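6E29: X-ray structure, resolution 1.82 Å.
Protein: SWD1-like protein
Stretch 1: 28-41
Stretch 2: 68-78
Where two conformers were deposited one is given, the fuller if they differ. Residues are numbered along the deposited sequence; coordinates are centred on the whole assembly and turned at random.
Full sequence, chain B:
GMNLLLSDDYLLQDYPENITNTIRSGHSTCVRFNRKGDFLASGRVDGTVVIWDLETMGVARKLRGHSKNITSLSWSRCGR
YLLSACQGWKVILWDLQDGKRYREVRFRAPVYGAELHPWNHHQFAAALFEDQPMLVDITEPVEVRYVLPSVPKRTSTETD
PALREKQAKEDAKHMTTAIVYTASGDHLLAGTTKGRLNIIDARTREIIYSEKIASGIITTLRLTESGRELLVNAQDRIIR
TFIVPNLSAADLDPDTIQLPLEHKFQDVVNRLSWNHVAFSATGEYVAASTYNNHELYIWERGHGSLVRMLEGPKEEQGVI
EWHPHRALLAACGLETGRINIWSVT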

# COMPACT_ATOMS: atom_id res chain seq x y z
N SER B 28 4.08 -16.84 2.19
CA SER B 28 4.01 -15.41 2.46
C SER B 28 3.26 -14.70 1.33
O SER B 28 3.54 -14.92 0.15
CB SER B 28 5.41 -14.83 2.60
OG SER B 28 6.04 -15.35 3.76
N THR B 29 2.31 -13.84 1.70
CA THR B 29 1.59 -13.04 0.72
C THR B 29 1.99 -11.58 0.77
O THR B 29 1.70 -10.85 -0.18
CB THR B 29 0.07 -13.11 0.92
OG1 THR B 29 -0.27 -12.66 2.24
CG2 THR B 29 -0.43 -14.49 0.73
N CYS B 30 2.66 -11.15 1.83
CA CYS B 30 2.98 -9.74 2.03
C CYS B 30 4.14 -9.66 3.02
O CYS B 30 4.22 -10.51 3.91
CB CYS B 30 1.72 -9.01 2.52
SG CYS B 30 1.83 -7.35 3.22
N VAL B 31 4.96 -8.61 2.92
CA VAL B 31 6.03 -8.34 3.90
C VAL B 31 6.10 -6.84 4.12
O VAL B 31 5.73 -6.06 3.25
CB VAL B 31 7.40 -8.81 3.42
CG1 VAL B 31 7.53 -10.29 3.67
CG2 VAL B 31 7.57 -8.42 1.97
N ARG B 32 6.62 -6.43 5.28
CA ARG B 32 6.79 -5.02 5.62
C ARG B 32 7.82 -4.92 6.74
O ARG B 32 7.65 -5.57 7.77
CB ARG B 32 5.48 -4.34 6.13
CG ARG B 32 5.57 -2.83 6.16
CD ARG B 32 5.11 -2.29 4.76
NE ARG B 32 5.32 -0.87 4.56
CZ ARG B 32 4.37 0.06 4.62
NH1 ARG B 32 3.10 -0.29 4.92
NH2 ARG B 32 4.68 1.34 4.38
N PHE B 33 8.87 -4.13 6.53
CA PHE B 33 9.85 -3.86 7.60
C PHE B 33 9.29 -2.83 8.57
O PHE B 33 8.52 -1.96 8.17
CB PHE B 33 11.14 -3.30 6.99
CG PHE B 33 11.93 -4.30 6.20
CD1 PHE B 33 12.80 -5.16 6.87
CD2 PHE B 33 11.87 -4.36 4.80
CE1 PHE B 33 13.60 -6.14 6.18
CE2 PHE B 33 12.70 -5.33 4.10
CZ PHE B 33 13.55 -6.21 4.82
N ASN B 34 9.69 -2.91 9.86
CA ASN B 34 9.35 -1.81 10.78
C ASN B 34 10.29 -0.64 10.49
O ASN B 34 11.15 -0.71 9.60
CB ASN B 34 9.35 -2.29 12.24
CG ASN B 34 10.76 -2.59 12.79
OD1 ASN B 34 11.72 -2.66 12.04
ND2 ASN B 34 10.87 -2.77 14.12
N ARG B 35 10.12 0.48 11.18
CA ARG B 35 10.86 1.67 10.76
C ARG B 35 12.31 1.63 11.16
O ARG B 35 13.18 2.16 10.43
CB ARG B 35 10.19 2.93 11.33
CG ARG B 35 8.70 2.93 11.06
CD ARG B 35 8.02 4.30 11.12
NE ARG B 35 7.00 4.35 10.08
CZ ARG B 35 5.88 3.63 10.08
NH1 ARG B 35 5.60 2.79 11.08
NH2 ARG B 35 5.02 3.74 9.07
N LYS B 36 12.62 1.01 12.29
CA LYS B 36 14.03 0.87 12.66
C LYS B 36 14.73 -0.14 11.78
O LYS B 36 15.95 -0.08 11.65
CB LYS B 36 14.19 0.48 14.13
CG LYS B 36 14.17 1.68 15.10
CD LYS B 36 14.07 1.27 16.58
CE LYS B 36 15.43 1.34 17.26
NZ LYS B 36 16.29 0.28 16.64
N GLY B 37 13.99 -1.04 11.15
CA GLY B 37 14.57 -2.02 10.28
C GLY B 37 15.16 -3.21 10.99
O GLY B 37 15.96 -3.92 10.40
N ASP B 38 14.84 -3.43 12.28
CA ASP B 38 15.35 -4.63 12.96
C ASP B 38 14.36 -5.79 12.94
O ASP B 38 14.68 -6.89 13.42
CB ASP B 38 15.77 -4.30 14.40
CG ASP B 38 14.74 -3.48 15.16
OD1 ASP B 38 13.68 -3.10 14.58
OD2 ASP B 38 15.02 -3.20 16.35
N PHE B 39 13.16 -5.57 12.41
CA PHE B 39 12.13 -6.59 12.36
C PHE B 39 11.38 -6.53 11.03
O PHE B 39 11.22 -5.47 10.42
CB PHE B 39 11.09 -6.43 13.52
CG PHE B 39 11.61 -6.77 14.85
CD1 PHE B 39 11.65 -8.08 15.27
CD2 PHE B 39 12.08 -5.78 15.71
CE1 PHE B 39 12.14 -8.41 16.54
CE2 PHE B 39 12.60 -6.11 16.99
CZ PHE B 39 12.62 -7.41 17.38
N LEU B 40 10.91 -7.70 10.60
CA LEU B 40 10.15 -7.83 9.36
C LEU B 40 8.89 -8.59 9.67
O LEU B 40 8.92 -9.61 10.36
CB LEU B 40 10.95 -8.56 8.29
CG LEU B 40 10.16 -8.89 7.03
CD1 LEU B 40 9.99 -7.64 6.17
CD2 LEU B 40 10.88 -10.01 6.28
N ALA B 41 7.75 -8.06 9.22
CA ALA B 41 6.52 -8.78 9.37
C ALA B 41 6.17 -9.47 8.06
O ALA B 41 6.40 -8.93 6.98
CB ALA B 41 5.38 -7.83 9.75
N LYS B 68 -7.72 -15.89 6.54
CA LYS B 68 -7.65 -15.80 5.09
C LYS B 68 -6.41 -14.99 4.75
O LYS B 68 -5.73 -14.47 5.64
CB LYS B 68 -8.93 -15.19 4.47
CG LYS B 68 -10.11 -16.24 4.27
CD LYS B 68 -10.88 -15.98 2.95
CE LYS B 68 -12.14 -15.15 3.13
NZ LYS B 68 -12.42 -14.23 1.96
N ASN B 69 -6.10 -14.91 3.44
CA ASN B 69 -4.86 -14.28 3.00
C ASN B 69 -4.68 -12.90 3.60
O ASN B 69 -5.55 -12.04 3.48
CB ASN B 69 -4.82 -14.14 1.47
CG ASN B 69 -5.03 -15.46 0.75
OD1 ASN B 69 -5.74 -16.33 1.22
ND2 ASN B 69 -4.41 -15.59 -0.42
N ILE B 70 -3.53 -12.69 4.22
CA ILE B 70 -3.17 -11.34 4.62
C ILE B 70 -2.97 -10.49 3.37
O ILE B 70 -2.30 -10.91 2.40
CB ILE B 70 -1.92 -11.33 5.50
CG1 ILE B 70 -2.14 -12.27 6.70
CG2 ILE B 70 -1.59 -9.89 5.90
CD1 ILE B 70 -3.30 -11.76 7.61
N THR B 71 -3.53 -9.29 3.37
CA THR B 71 -3.41 -8.36 2.27
C THR B 71 -2.58 -7.12 2.58
O THR B 71 -2.10 -6.49 1.63
CB THR B 71 -4.80 -7.89 1.81
OG1 THR B 71 -5.52 -7.44 2.96
CG2 THR B 71 -5.59 -9.07 1.16
N SER B 72 -2.40 -6.73 3.85
CA SER B 72 -1.53 -5.60 4.14
C SER B 72 -1.06 -5.63 5.58
O SER B 72 -1.64 -6.31 6.44
CB SER B 72 -2.20 -4.24 3.86
OG SER B 72 -3.19 -3.93 4.84
N LEU B 73 0.06 -4.93 5.78
CA LEU B 73 0.71 -4.79 7.07
C LEU B 73 1.21 -3.38 7.19
O LEU B 73 1.83 -2.87 6.25
CB LEU B 73 1.94 -5.72 7.21
CG LEU B 73 1.66 -7.19 7.05
CD1 LEU B 73 2.99 -7.92 6.65
CD2 LEU B 73 1.09 -7.77 8.38
N SER B 74 1.01 -2.78 8.36
CA SER B 74 1.34 -1.38 8.59
C SER B 74 1.82 -1.24 10.03
O SER B 74 1.08 -1.60 10.96
CB SER B 74 0.09 -0.51 8.35
OG SER B 74 0.29 0.83 8.71
N TRP B 75 3.01 -0.70 10.20
CA TRP B 75 3.64 -0.61 11.51
C TRP B 75 3.41 0.77 12.11
O TRP B 75 3.37 1.76 11.38
CB TRP B 75 5.14 -0.82 11.43
CG TRP B 75 5.64 -2.21 11.13
CD1 TRP B 75 5.77 -2.81 9.87
CD2 TRP B 75 6.18 -3.14 12.08
NE1 TRP B 75 6.35 -4.05 10.02
CE2 TRP B 75 6.60 -4.28 11.35
CE3 TRP B 75 6.31 -3.13 13.48
CZ2 TRP B 75 7.16 -5.41 11.98
CZ3 TRP B 75 6.90 -4.25 14.10
CH2 TRP B 75 7.30 -5.37 13.36
N SER B 76 3.33 0.82 13.43
CA SER B 76 3.23 2.10 14.12
C SER B 76 4.59 2.79 14.09
O SER B 76 5.62 2.16 13.87
CB SER B 76 2.77 1.92 15.57
OG SER B 76 3.77 1.25 16.35
N ARG B 77 4.59 4.11 14.35
CA ARG B 77 5.84 4.87 14.30
C ARG B 77 6.88 4.28 15.25
O ARG B 77 8.08 4.25 14.94
CB ARG B 77 5.57 6.34 14.65
CG ARG B 77 6.79 7.31 14.55
CD ARG B 77 7.79 6.89 13.45
NE ARG B 77 8.57 7.98 12.85
CZ ARG B 77 9.87 7.88 12.54
NH1 ARG B 77 10.51 6.74 12.78
NH2 ARG B 77 10.52 8.90 11.99
N CYS B 78 6.41 3.73 16.36
CA CYS B 78 7.24 3.31 17.47
C CYS B 78 7.66 1.85 17.36
O CYS B 78 8.45 1.38 18.19
CB CYS B 78 6.48 3.54 18.80
SG CYS B 78 4.82 2.77 18.85
O HOH W 1 8.05 0.55 13.23

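Strands 28-33 and 70-75 run parallel, their directions 2° apart and their axes 6.1 Å apart at closest approach, yet no backbone-to-backbone hydrogen bond joins them; every direct hydrogen bond across the contact uses a side chain. Within stretch 1 the chain turns back on itself: Arg 32 N donates to Ala 41 O (3.0 Å) and Ala 41 N to Arg 32 O (2.9 Å), so strand 39-41 pairs with 28-33 and runs at 151° to 70-75.

Side-chain donors reach carbonyls of the other stretch. Thr 29 OG1 donates to Ile 70 O at 2.7 Å. Between Arg 32 and the second strand the bonding is reciprocal: Arg 32 NH1 donates to Leu 73 O (3.2 Å), near the guanidinium plane, while the indole nitrogen Trp 75 NE1 donates to Arg 32 O (3.0 Å), which thereby accepts two hydrogens. Arg 35 NH1 makes a very short bond to Trp 75 O (2.5 Å) and a weak one to Ser 76 O (2.9 Å), where the angle falls to 123°. Water 1 adds a bridge, accepting from Arg 35 N (2.9 Å) and donating to Ser 76 O (3.0 Å).

Trp 75 has the largest area covered by the other stretch. Asn 34 CB sits 3.3 Å from the centroid of the Trp 75 six-membered ring, 13° off the normal, a CH-pi contact over one face. Asn 34 is itself held by the turn: its OD1 accepts from Phe 39 N (3.3 Å), and its ND2 donates to Asp 38 OD1 (2.9 Å).

Apolar packing completes the contact. Ala 41 CB touches both Trp 75 CZ2 (3.7 Å) and Leu 73 CD1 (3.9 Å); Cys 30 SG meets the same Leu 73 CD1 at 3.7 Å, and Phe 39 CB lies 3.9 Å from Trp 75 CH2.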